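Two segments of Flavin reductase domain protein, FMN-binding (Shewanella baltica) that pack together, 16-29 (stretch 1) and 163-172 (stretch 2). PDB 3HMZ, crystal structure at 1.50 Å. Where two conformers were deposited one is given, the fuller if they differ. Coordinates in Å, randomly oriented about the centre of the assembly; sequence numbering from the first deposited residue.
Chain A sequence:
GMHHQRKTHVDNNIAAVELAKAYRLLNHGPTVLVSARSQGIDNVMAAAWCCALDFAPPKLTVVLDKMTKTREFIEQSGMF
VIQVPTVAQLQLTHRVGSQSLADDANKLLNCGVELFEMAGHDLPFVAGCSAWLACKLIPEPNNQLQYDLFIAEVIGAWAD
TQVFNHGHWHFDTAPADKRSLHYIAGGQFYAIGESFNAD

Stretch 1 (16-29) AVELAKAYRLLNHG
Stretch 2, residues 163-172: VFNHGHWHFD

Stretch 2 is a tight hairpin. Strands 164-165 and 168-169 are joined by a type I' turn from Asn 165 to His 168, closed by Asn 165 N to His 168 O (2.9 Å) and His 168 N to Asn 165 O (3.0 Å). Stretch 1 is coiled by successive turns, with helical phi/psi at 22-25, and ends in a type I turn from Leu 26 to Gly 29. Lys 21 lies nearest Gly 167 (CA to CA 5.9 Å) and Leu 25 nearest Trp 169 (CA to CA 7.8 Å). The contact buries 431 Å², both sides summed.

Arg 24 points toward the hairpin. Its chi angles are m, t, t and 178°, so the chain is extended and NH1 reaches the turn. Arg 24 NH1 donates to Gly 167 O at 2.8 Å, nearly straight (167°). Arg 24 NE donates to Tyr 23 OH (3.0 Å), so the guanidinium is bonded at both NE and NH1. NH1 also lies over one face of the His 168 ring (m, chi2 -89°).

Gly 167 has phi/psi 78/8, which favours glycine. A CB here would lie 2.7 Å from Lys 21 CD, a clash. Without it, Lys 21 (chi1 m, chi2 -142° between wells, chi3 t, chi4 m) packs CD 3.8 Å from Gly 167 CA.

Trp 169 (chi1 m, chi2 100°) aims its indole at the stretch 1 backbone. Its NE1 donates to Arg 24 O at 3.0 Å (147°). Leu 25 O lies 3.3 Å from Trp 169 CZ2, buried without a polar partner.

Phe 164 (t, chi2 -85°) supplies a flat apolar surface. Leu 25 (m, t) places CD2 3.4 Å from the Phe 164 ring centroid, almost on the normal. Leu 25 CD2 is also 4.1 Å from Trp 169 CZ2. Val 17 (t) adds CG1 at 3.9 Å from Phe 164 CE1.

His 28 (p, chi2 -58°) meets Trp 169 and Phe 171 (m, chi2 -67°) obliquely. The His 28 ring centroid lies 4.6 Å from that of the Trp 169 five-membered ring (planes at 62°) and 5.5 Å from that of Phe 171 (53°). Its NE2 bonds elsewhere in the structure.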

# COMPACT_ATOMS: atom_id res chain seq x y z
N ALA A 16 -2.30 22.57 -5.53
CA ALA A 16 -1.21 22.02 -4.74
C ALA A 16 -1.79 21.41 -3.45
O ALA A 16 -2.80 21.86 -2.90
CB ALA A 16 -0.19 23.11 -4.33
N VAL A 17 -1.11 20.37 -3.01
CA VAL A 17 -1.38 19.69 -1.74
C VAL A 17 -0.20 20.08 -0.86
O VAL A 17 0.95 19.80 -1.20
CB VAL A 17 -1.46 18.17 -1.89
CG1 VAL A 17 -1.51 17.44 -0.52
CG2 VAL A 17 -2.68 17.79 -2.77
N GLU A 18 -0.51 20.71 0.28
CA GLU A 18 0.50 21.05 1.27
C GLU A 18 1.46 19.86 1.41
O GLU A 18 1.00 18.73 1.63
CB GLU A 18 -0.26 21.33 2.61
CG GLU A 18 0.58 21.62 3.73
CD GLU A 18 -0.16 21.72 5.04
OE1 GLU A 18 -1.43 21.59 5.17
OE2 GLU A 18 0.61 21.88 5.97
N LEU A 19 2.77 20.09 1.29
CA LEU A 19 3.73 18.99 1.25
C LEU A 19 3.64 18.05 2.46
O LEU A 19 3.70 16.84 2.29
CB LEU A 19 5.15 19.50 1.01
CG LEU A 19 6.15 18.57 0.37
CD1 LEU A 19 5.64 18.00 -0.97
CD2 LEU A 19 7.49 19.30 0.23
N ALA A 20 3.38 18.62 3.64
CA ALA A 20 3.20 17.87 4.88
C ALA A 20 1.99 16.93 4.89
O ALA A 20 1.86 16.11 5.80
CB ALA A 20 3.06 18.86 6.07
N LYS A 21 1.05 17.11 3.94
CA LYS A 21 -0.12 16.22 3.81
C LYS A 21 -0.04 15.31 2.60
O LYS A 21 -0.97 14.50 2.40
CB LYS A 21 -1.41 17.03 3.74
CG LYS A 21 -1.59 17.87 4.99
CD LYS A 21 -2.95 17.97 5.46
CE LYS A 21 -3.10 18.82 6.74
NZ LYS A 21 -2.33 18.34 7.94
N ALA A 22 1.02 15.44 1.79
CA ALA A 22 1.17 14.64 0.57
C ALA A 22 1.05 13.13 0.80
O ALA A 22 0.52 12.40 -0.03
CB ALA A 22 2.52 14.97 -0.17
N TYR A 23 1.54 12.66 1.95
CA TYR A 23 1.47 11.21 2.27
C TYR A 23 0.02 10.68 2.24
O TYR A 23 -0.21 9.50 1.93
CB TYR A 23 2.10 10.88 3.63
CG TYR A 23 1.24 11.27 4.79
CD1 TYR A 23 1.20 12.59 5.28
CD2 TYR A 23 0.40 10.35 5.39
CE1 TYR A 23 0.34 12.95 6.30
CE2 TYR A 23 -0.45 10.71 6.41
CZ TYR A 23 -0.47 12.00 6.88
OH TYR A 23 -1.34 12.36 7.89
N ARG A 24 -0.94 11.56 2.52
CA ARG A 24 -2.35 11.14 2.54
C ARG A 24 -2.87 10.71 1.17
O ARG A 24 -3.82 9.95 1.07
CB ARG A 24 -3.23 12.24 3.10
CG ARG A 24 -2.93 12.51 4.56
CD ARG A 24 -3.86 13.49 5.09
NE ARG A 24 -3.54 13.86 6.47
CZ ARG A 24 -4.23 14.76 7.16
NH1 ARG A 24 -5.22 15.43 6.59
NH2 ARG A 24 -3.88 15.03 8.41
N LEU A 25 -2.20 11.17 0.11
CA LEU A 25 -2.57 10.82 -1.24
C LEU A 25 -2.39 9.30 -1.48
O LEU A 25 -2.99 8.75 -2.41
CB LEU A 25 -1.75 11.62 -2.26
CG LEU A 25 -1.98 13.14 -2.18
CD1 LEU A 25 -0.97 13.92 -3.05
CD2 LEU A 25 -3.43 13.53 -2.55
N LEU A 26 -1.50 8.65 -0.72
CA LEU A 26 -1.20 7.25 -0.89
C LEU A 26 -1.60 6.39 0.30
O LEU A 26 -1.34 5.19 0.29
CB LEU A 26 0.30 7.05 -1.15
CG LEU A 26 0.87 7.77 -2.36
CD1 LEU A 26 2.36 7.53 -2.48
CD2 LEU A 26 0.13 7.39 -3.66
N ASN A 27 -2.15 6.99 1.35
CA ASN A 27 -2.32 6.28 2.63
C ASN A 27 -3.26 5.08 2.57
O ASN A 27 -3.03 4.09 3.25
CB ASN A 27 -2.71 7.25 3.73
CG ASN A 27 -1.84 7.14 4.95
OD1 ASN A 27 -0.69 6.79 4.86
ND2 ASN A 27 -2.38 7.52 6.09
N HIS A 28 -4.26 5.19 1.69
CA HIS A 28 -5.23 4.13 1.47
C HIS A 28 -4.72 3.00 0.55
O HIS A 28 -5.46 2.07 0.23
CB HIS A 28 -6.55 4.71 0.98
CG HIS A 28 -6.46 5.40 -0.33
ND1 HIS A 28 -5.62 6.47 -0.56
CD2 HIS A 28 -7.17 5.23 -1.46
CE1 HIS A 28 -5.78 6.89 -1.80
NE2 HIS A 28 -6.71 6.14 -2.38
N GLY A 29 -3.44 3.08 0.13
CA GLY A 29 -2.78 2.06 -0.64
C GLY A 29 -3.25 1.84 -2.08
O GLY A 29 -3.30 0.70 -2.55
N VAL A 163 -11.84 15.53 -5.85
CA VAL A 163 -11.71 14.26 -5.14
C VAL A 163 -10.77 14.32 -3.94
O VAL A 163 -10.94 13.55 -3.04
CB VAL A 163 -11.42 13.13 -6.11
CG1 VAL A 163 -10.06 13.31 -6.70
CG2 VAL A 163 -11.57 11.78 -5.45
N PHE A 164 -9.82 15.28 -3.89
CA PHE A 164 -8.97 15.47 -2.73
C PHE A 164 -8.80 16.96 -2.54
O PHE A 164 -8.39 17.68 -3.46
CB PHE A 164 -7.61 14.81 -2.93
CG PHE A 164 -6.72 14.88 -1.71
CD1 PHE A 164 -5.92 15.98 -1.45
CD2 PHE A 164 -6.67 13.83 -0.82
CE1 PHE A 164 -5.10 16.01 -0.32
CE2 PHE A 164 -5.86 13.83 0.28
CZ PHE A 164 -5.06 14.93 0.54
N ASN A 165 -9.13 17.44 -1.36
CA ASN A 165 -8.95 18.88 -1.06
C ASN A 165 -8.78 19.08 0.43
O ASN A 165 -9.26 18.27 1.25
CB ASN A 165 -10.10 19.71 -1.65
CG ASN A 165 -11.46 19.33 -1.09
OD1 ASN A 165 -11.72 19.47 0.10
ND2 ASN A 165 -12.33 18.82 -1.97
N HIS A 166 -8.10 20.16 0.77
CA HIS A 166 -7.83 20.52 2.16
C HIS A 166 -7.34 19.33 3.02
O HIS A 166 -7.77 19.16 4.16
CB HIS A 166 -9.04 21.22 2.76
CG HIS A 166 -9.57 22.29 1.88
ND1 HIS A 166 -8.86 23.44 1.62
CD2 HIS A 166 -10.71 22.37 1.15
CE1 HIS A 166 -9.56 24.19 0.78
NE2 HIS A 166 -10.68 23.56 0.47
N GLY A 167 -6.44 18.54 2.43
CA GLY A 167 -5.83 17.40 3.10
C GLY A 167 -6.62 16.13 3.24
O GLY A 167 -6.17 15.25 3.96
N HIS A 168 -7.78 16.02 2.61
CA HIS A 168 -8.61 14.81 2.70
C HIS A 168 -9.20 14.40 1.37
O HIS A 168 -9.53 15.22 0.52
CB HIS A 168 -9.76 15.02 3.69
CG HIS A 168 -9.30 15.34 5.08
ND1 HIS A 168 -9.03 14.37 6.01
CD2 HIS A 168 -8.96 16.52 5.64
CE1 HIS A 168 -8.59 14.95 7.12
NE2 HIS A 168 -8.53 16.26 6.92
N TRP A 169 -9.35 13.09 1.23
CA TRP A 169 -10.06 12.51 0.12
C TRP A 169 -11.54 12.72 0.34
O TRP A 169 -12.01 12.77 1.50
CB TRP A 169 -9.77 11.01 -0.02
CG TRP A 169 -8.41 10.71 -0.52
CD1 TRP A 169 -7.35 10.34 0.21
CD2 TRP A 169 -7.97 10.77 -1.89
NE1 TRP A 169 -6.26 10.10 -0.60
CE2 TRP A 169 -6.61 10.39 -1.90
CE3 TRP A 169 -8.59 11.11 -3.09
CZ2 TRP A 169 -5.86 10.31 -3.07
CZ3 TRP A 169 -7.83 11.05 -4.26
CH2 TRP A 169 -6.49 10.63 -4.23
N HIS A 170 -12.27 12.80 -0.77
CA HIS A 170 -13.73 13.00 -0.76
C HIS A 170 -14.37 12.06 -1.77
O HIS A 170 -15.20 12.46 -2.55
CB HIS A 170 -14.04 14.46 -1.02
CG HIS A 170 -13.64 15.36 0.10
ND1 HIS A 170 -14.38 15.45 1.26
CD2 HIS A 170 -12.58 16.17 0.27
CE1 HIS A 170 -13.79 16.29 2.08
NE2 HIS A 170 -12.68 16.72 1.52
N PHE A 171 -13.96 10.78 -1.73
CA PHE A 171 -14.51 9.81 -2.70
C PHE A 171 -16.04 9.68 -2.63
O PHE A 171 -16.71 9.46 -3.67
CB PHE A 171 -13.88 8.43 -2.52
CG PHE A 171 -12.44 8.39 -2.82
CD1 PHE A 171 -11.99 8.58 -4.13
CD2 PHE A 171 -11.50 8.06 -1.84
CE1 PHE A 171 -10.63 8.48 -4.41
CE2 PHE A 171 -10.18 7.96 -2.14
CZ PHE A 171 -9.73 8.17 -3.42
N ASP A 172 -16.57 9.85 -1.41
CA ASP A 172 -18.00 9.71 -1.20
C ASP A 172 -18.82 10.74 -1.96
O ASP A 172 -19.92 10.42 -2.42
CB ASP A 172 -18.38 9.67 0.30
CG ASP A 172 -18.03 10.95 1.04
OD1 ASP A 172 -17.01 11.60 0.71
OD2 ASP A 172 -18.75 11.30 1.99